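Local coordinates for protein acetyltransferase (Agrobacterium tumefaciens, PDB 2DXQ) that probably transfers an acetyl group from acetyl-coenzyme A to an unidentified acceptor, as a member of the GNAT family, at residues A[80-85]-A[116-121]; A[52-57]-A[66-71]. All coordinates share one frame; numbering follows the deposited sequence.

In the fold
Contact 2 is the antiparallel hairpin pairing of 52-57 with 66-71, and contact 1 the parallel pairing of 80-85 with 116-121 next to it in the same mixed sheet, reaching this chain's outer strand 117-122; their centres lie 11 Å apart. Strands 61-71 and 81-88 are neighbours, so the contacts join directly: Y81 O and V71 N, 2.8 Å apart, probably form a hydrogen bond, as do E85 N and T67 O. Helix 98-112 packs on both. In GNAT enzymes the pantetheine arm of acetyl-CoA binds where the parallel pair splays, which here would be the E85 end of contact 1; this side chain lies about 6 Å from a bound phosphate, probably from the crystallisation liquor. Both also reach the second subunit.

Contact 1 of 2, residues A[80-85]-A[116-121]; sequences PYAFIE and YKVMLL. With PO4 (phosphate ion), chain D.
A82 O receives M119 N at 2.8 Å and, more weakly, the CA-H of V118, so two adjacent residues of 116-121 grip one carbonyl oxygen. M119 O is held likewise by I84 N at 2.9 Å and by the CA-H of F83, the ladder of a parallel pair inside a beta-alpha-beta unit. On the face carrying F83, M119, deposited as selenomethionine, bends at chi3 (-73°), which lays CE over the F83 ring, 3.5 Å from F83 CZ, while the same methyl lies equally close to Y81 CD2. The cluster lies at the dimer interface, where F83 stacks on F83 of the second subunit. On the face carrying A82 and V118, I84 CD1 meets V118 CG1 at 3.7 Å, against helix 98-112. Y116 OH donates to O1 of a phosphate, probably from the crystallisation liquor, at 2.9 Å; the ion also takes bonds from R76 of this chain and R148 of the second subunit. Toward E85 the strands separate: one water accepts from L121 N and donates to I84 O, and a second links E85 OE2 to L121 O. Water thus replaces direct pairing, consistent with the splay that admits the pantetheine arm of acetyl-CoA in GNAT enzymes.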
loop_
_atom_site.group_PDB
_atom_site.type_symbol
_atom_site.label_atom_id
_atom_site.label_comp_id
_atom_site.label_asym_id
_atom_site.label_seq_id
_atom_site.Cartn_x
_atom_site.Cartn_y
_atom_site.Cartn_z
ATOM N N PRO A 80 2.800 2.601 -12.459
ATOM C CA PRO A 80 2.660 2.600 -11.005
ATOM C C PRO A 80 1.397 1.849 -10.576
ATOM O O PRO A 80 0.534 1.529 -11.403
ATOM C CB PRO A 80 2.580 4.097 -10.656
ATOM C CG PRO A 80 1.989 4.727 -11.901
ATOM C CD PRO A 80 2.607 3.949 -13.031
ATOM N N TYR A 81 1.305 1.527 -9.292
ATOM C CA TYR A 81 0.050 1.012 -8.761
ATOM C C TYR A 81 -0.263 1.813 -7.511
ATOM O O TYR A 81 0.583 2.567 -7.003
ATOM C CB TYR A 81 0.117 -0.499 -8.463
ATOM C CG TYR A 81 1.266 -0.860 -7.562
ATOM C CD1 TYR A 81 2.488 -1.264 -8.101
ATOM C CD2 TYR A 81 1.134 -0.803 -6.177
ATOM C CE1 TYR A 81 3.565 -1.575 -7.280
ATOM C CE2 TYR A 81 2.208 -1.102 -5.340
ATOM C CZ TYR A 81 3.419 -1.492 -5.902
ATOM O OH TYR A 81 4.469 -1.814 -5.079
ATOM N N ALA A 82 -1.468 1.644 -6.983
ATOM C CA ALA A 82 -1.859 2.461 -5.848
ATOM C C ALA A 82 -2.602 1.655 -4.808
ATOM O O ALA A 82 -3.221 0.638 -5.132
ATOM C CB ALA A 82 -2.732 3.622 -6.317
ATOM N N PHE A 83 -2.534 2.126 -3.564
ATOM C CA PHE A 83 -3.409 1.650 -2.492
ATOM C C PHE A 83 -4.260 2.807 -2.004
ATOM O O PHE A 83 -3.843 3.983 -2.066
ATOM C CB PHE A 83 -2.595 1.192 -1.293
ATOM C CG PHE A 83 -1.734 -0.007 -1.554
ATOM C CD1 PHE A 83 -2.252 -1.283 -1.414
ATOM C CD2 PHE A 83 -0.405 0.152 -1.915
ATOM C CE1 PHE A 83 -1.453 -2.403 -1.650
ATOM C CE2 PHE A 83 0.412 -0.961 -2.136
ATOM C CZ PHE A 83 -0.116 -2.239 -2.001
ATOM N N ILE A 84 -5.421 2.474 -1.465
ATOM C CA ILE A 84 -6.226 3.463 -0.735
ATOM C C ILE A 84 -6.377 3.021 0.713
ATOM O O ILE A 84 -6.696 1.850 0.980
ATOM C CB ILE A 84 -7.590 3.710 -1.419
ATOM C CG1 ILE A 84 -7.363 4.448 -2.749
ATOM C CG2 ILE A 84 -8.521 4.541 -0.512
ATOM C CD1 ILE A 84 -8.633 4.631 -3.569
ATOM N N GLU A 85 -6.117 3.942 1.638
ATOM C CA GLU A 85 -6.099 3.615 3.060
ATOM C C GLU A 85 -6.844 4.636 3.905
ATOM O O GLU A 85 -7.153 5.732 3.449
ATOM C CB GLU A 85 -4.650 3.513 3.559
ATOM C CG GLU A 85 -4.087 2.075 3.501
ATOM C CD GLU A 85 -4.818 1.140 4.445
ATOM O OE1 GLU A 85 -5.585 1.637 5.307
ATOM O OE2 GLU A 85 -4.658 -0.095 4.318
ATOM N N TYR A 116 -2.022 1.200 -13.062
ATOM C CA TYR A 116 -2.759 0.123 -13.718
ATOM C C TYR A 116 -3.807 -0.536 -12.823
ATOM O O TYR A 116 -4.760 -1.152 -13.302
ATOM C CB TYR A 116 -1.814 -0.901 -14.349
ATOM C CG TYR A 116 -1.125 -1.848 -13.398
ATOM C CD1 TYR A 116 0.106 -1.527 -12.838
ATOM C CD2 TYR A 116 -1.684 -3.091 -13.105
ATOM C CE1 TYR A 116 0.756 -2.413 -11.986
ATOM C CE2 TYR A 116 -1.039 -3.972 -12.246
ATOM C CZ TYR A 116 0.177 -3.626 -11.696
ATOM O OH TYR A 116 0.832 -4.507 -10.853
ATOM N N LYS A 117 -3.617 -0.414 -11.512
ATOM C CA LYS A 117 -4.576 -0.949 -10.563
ATOM C C LYS A 117 -4.582 -0.101 -9.294
ATOM O O LYS A 117 -3.608 0.607 -8.991
ATOM C CB LYS A 117 -4.257 -2.409 -10.217
ATOM C CG LYS A 117 -2.985 -2.573 -9.409
ATOM C CD LYS A 117 -2.705 -4.043 -9.070
ATOM C CE LYS A 117 -1.282 -4.170 -8.550
ATOM N NZ LYS A 117 -0.990 -5.564 -8.069
ATOM N N VAL A 118 -5.699 -0.147 -8.586
ATOM C CA VAL A 118 -5.810 0.457 -7.263
ATOM C C VAL A 118 -6.300 -0.638 -6.316
ATOM O O VAL A 118 -7.276 -1.304 -6.620
ATOM C CB VAL A 118 -6.792 1.657 -7.263
ATOM C CG1 VAL A 118 -6.851 2.294 -5.866
ATOM C CG2 VAL A 118 -6.345 2.702 -8.286
HETATM N N MSE A 119 -5.634 -0.794 -5.173
HETATM C CA MSE A 119 -5.969 -1.862 -4.224
HETATM C C MSE A 119 -6.425 -1.302 -2.884
HETATM O O MSE A 119 -6.040 -0.199 -2.494
HETATM C CB MSE A 119 -4.743 -2.758 -4.004
HETATM C CG MSE A 119 -4.373 -3.555 -5.239
HETATM SE SE MSE A 119 -2.623 -4.394 -4.986
HETATM C CE MSE A 119 -1.550 -2.808 -5.153
ATOM N N LEU A 120 -7.196 -2.094 -2.149
ATOM C CA LEU A 120 -7.651 -1.683 -0.839
ATOM C C LEU A 120 -7.887 -2.927 -0.011
ATOM O O LEU A 120 -8.413 -3.903 -0.524
ATOM C CB LEU A 120 -8.945 -0.862 -0.967
ATOM C CG LEU A 120 -9.548 -0.376 0.350
ATOM C CD1 LEU A 120 -10.154 1.017 0.193
ATOM C CD2 LEU A 120 -10.584 -1.372 0.861
ATOM N N LEU A 121 -7.484 -2.874 1.260
ATOM C CA LEU A 121 -7.697 -3.954 2.206
ATOM C C LEU A 121 -8.529 -3.453 3.365
ATOM O O LEU A 121 -8.230 -2.412 3.953
ATOM C CB LEU A 121 -6.355 -4.472 2.752
ATOM C CG LEU A 121 -5.573 -5.400 1.831
ATOM C CD1 LEU A 121 -4.500 -6.142 2.639
ATOM C CD2 LEU A 121 -6.513 -6.399 1.196
HETATM P P PO4 D . -1.220 -7.859 -10.954
HETATM O O1 PO4 D . -0.318 -6.981 -11.769
HETATM O O2 PO4 D . -2.479 -8.162 -11.703
HETATM O O3 PO4 D . -0.511 -9.151 -10.596
HETATM O O4 PO4 D . -1.595 -7.168 -9.672
HETATM O O HOH W 1 -5.788 -0.709 1.893
HETATM O O HOH W 2 -6.232 -1.620 5.797
#

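Contact 2 of 2, residues A[52-57]-A[66-71]; sequences TIFVAT and ATLLIV
The F54 ring receives L68 CD2 at its edge, near the ring plane and 4.0 Å from F54 CE2, while T52 CG2 of its own strand sits over one face, 3.4 Å above the plane and offset toward the rim. H105 of helix 98-112 adds an edge-to-face contact. The setting is a beta hairpin of the GNAT sheet, strand 51-58 turning back into strand 61-71, and the face bearing T52, F54, A66 and L68 is the one packed by that helix. L68 CG stands anti to the backbone N (chi1 177°), the starting point from which CD2 reaches F54; the two side chains run side by side and point the same way. Between the backbones, T52 and L68 form a hydrogen-bonded pair, with L68 N reaching T52 O at 2.8 Å in a nearly straight bond (171° at the hydrogen) and T52 N returning to L68 O at 3.0 Å. F54 and A66 repeat the pattern less evenly: F54 N to A66 O is 2.8 Å, but A66 N to F54 O stretches to 3.2 Å, and F54 O takes a further bond from T65 OG1. The pair between them, I53 and T67, is non-hydrogen-bonded and faces helix 16-26, where both side chains touch Y23. There, they lie alongside each other, with I53 CG1 3.8 Å from T67 OG1.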
loop_
_atom_site.group_PDB
_atom_site.type_symbol
_atom_site.label_atom_id
_atom_site.label_comp_id
_atom_site.label_asym_id
_atom_site.label_seq_id
_atom_site.Cartn_x
_atom_site.Cartn_y
_atom_site.Cartn_z
ATOM N N THR A 52 -1.391 11.321 -1.072
ATOM C CA THR A 52 -2.324 12.435 -0.948
ATOM C C THR A 52 -3.449 12.031 -0.014
ATOM O O THR A 52 -4.036 10.967 -0.189
ATOM C CB THR A 52 -2.922 12.866 -2.306
ATOM O OG1 THR A 52 -1.877 13.149 -3.251
ATOM C CG2 THR A 52 -3.777 14.116 -2.111
ATOM N N ILE A 53 -3.723 12.866 0.989
ATOM C CA ILE A 53 -4.889 12.666 1.846
ATOM C C ILE A 53 -5.988 13.540 1.237
ATOM O O ILE A 53 -5.802 14.750 1.094
ATOM C CB ILE A 53 -4.647 13.142 3.306
ATOM C CG1 ILE A 53 -3.456 12.431 3.965
ATOM C CG2 ILE A 53 -5.937 12.941 4.143
ATOM C CD1 ILE A 53 -2.968 13.113 5.291
ATOM N N PHE A 54 -7.121 12.933 0.872
ATOM C CA PHE A 54 -8.247 13.686 0.341
ATOM C C PHE A 54 -9.310 13.844 1.409
ATOM O O PHE A 54 -9.498 12.938 2.208
ATOM C CB PHE A 54 -8.833 12.980 -0.873
ATOM C CG PHE A 54 -7.935 13.021 -2.067
ATOM C CD1 PHE A 54 -7.722 14.225 -2.744
ATOM C CD2 PHE A 54 -7.276 11.872 -2.495
ATOM C CE1 PHE A 54 -6.868 14.278 -3.862
ATOM C CE2 PHE A 54 -6.425 11.911 -3.598
ATOM C CZ PHE A 54 -6.224 13.105 -4.281
ATOM N N VAL A 55 -9.984 14.999 1.422
ATOM C CA VAL A 55 -11.116 15.244 2.314
ATOM C C VAL A 55 -12.339 15.735 1.531
ATOM O O VAL A 55 -12.203 16.476 0.567
ATOM C CB VAL A 55 -10.794 16.271 3.449
ATOM C CG1 VAL A 55 -9.863 15.660 4.491
ATOM C CG2 VAL A 55 -10.175 17.575 2.889
ATOM N N ALA A 56 -13.528 15.293 1.938
ATOM C CA ALA A 56 -14.761 15.951 1.527
ATOM C C ALA A 56 -15.113 16.874 2.671
ATOM O O ALA A 56 -14.953 16.508 3.848
ATOM C CB ALA A 56 -15.890 14.926 1.303
ATOM N N THR A 57 -15.544 18.085 2.341
ATOM C CA THR A 57 -15.845 19.054 3.383
ATOM C C THR A 57 -17.283 19.503 3.244
ATOM O O THR A 57 -17.818 19.536 2.139
ATOM C CB THR A 57 -14.925 20.312 3.346
ATOM O OG1 THR A 57 -15.084 20.965 2.085
ATOM C CG2 THR A 57 -13.446 19.945 3.555
ATOM N N ALA A 66 -9.979 9.845 2.606
ATOM C CA ALA A 66 -9.307 8.638 2.107
ATOM C C ALA A 66 -7.895 9.060 1.741
ATOM O O ALA A 66 -7.690 10.172 1.228
ATOM C CB ALA A 66 -10.024 8.106 0.881
ATOM N N THR A 67 -6.935 8.164 1.963
ATOM C CA THR A 67 -5.547 8.454 1.625
ATOM C C THR A 67 -5.139 7.608 0.425
ATOM O O THR A 67 -5.345 6.390 0.413
ATOM C CB THR A 67 -4.623 8.156 2.817
ATOM O OG1 THR A 67 -5.023 8.957 3.946
ATOM C CG2 THR A 67 -3.134 8.408 2.450
ATOM N N LEU A 68 -4.560 8.269 -0.573
ATOM C CA LEU A 68 -4.091 7.603 -1.774
ATOM C C LEU A 68 -2.581 7.459 -1.704
ATOM O O LEU A 68 -1.879 8.423 -1.400
ATOM C CB LEU A 68 -4.462 8.422 -3.011
ATOM C CG LEU A 68 -3.978 7.905 -4.361
ATOM C CD1 LEU A 68 -4.578 6.522 -4.692
ATOM C CD2 LEU A 68 -4.358 8.952 -5.424
ATOM N N LEU A 69 -2.096 6.258 -2.010
ATOM C CA LEU A 69 -0.655 5.991 -2.039
ATOM C C LEU A 69 -0.312 5.505 -3.442
ATOM O O LEU A 69 -0.710 4.415 -3.842
ATOM C CB LEU A 69 -0.279 4.917 -1.008
ATOM C CG LEU A 69 -0.856 5.064 0.407
ATOM C CD1 LEU A 69 -0.605 3.799 1.218
ATOM C CD2 LEU A 69 -0.240 6.286 1.099
ATOM N N ILE A 70 0.409 6.322 -4.194
ATOM C CA ILE A 70 0.824 5.946 -5.552
ATOM C C ILE A 70 2.278 5.509 -5.479
ATOM O O ILE A 70 3.111 6.212 -4.896
ATOM C CB ILE A 70 0.673 7.113 -6.560
ATOM C CG1 ILE A 70 -0.807 7.504 -6.706
ATOM C CG2 ILE A 70 1.250 6.708 -7.930
ATOM C CD1 ILE A 70 -1.039 8.842 -7.480
ATOM N N VAL A 71 2.565 4.354 -6.074
ATOM C CA VAL A 71 3.855 3.669 -5.868
ATOM C C VAL A 71 4.553 3.442 -7.213
ATOM O O VAL A 71 3.955 2.871 -8.119
ATOM C CB VAL A 71 3.640 2.289 -5.189
ATOM C CG1 VAL A 71 4.995 1.682 -4.763
ATOM C CG2 VAL A 71 2.694 2.393 -3.972
#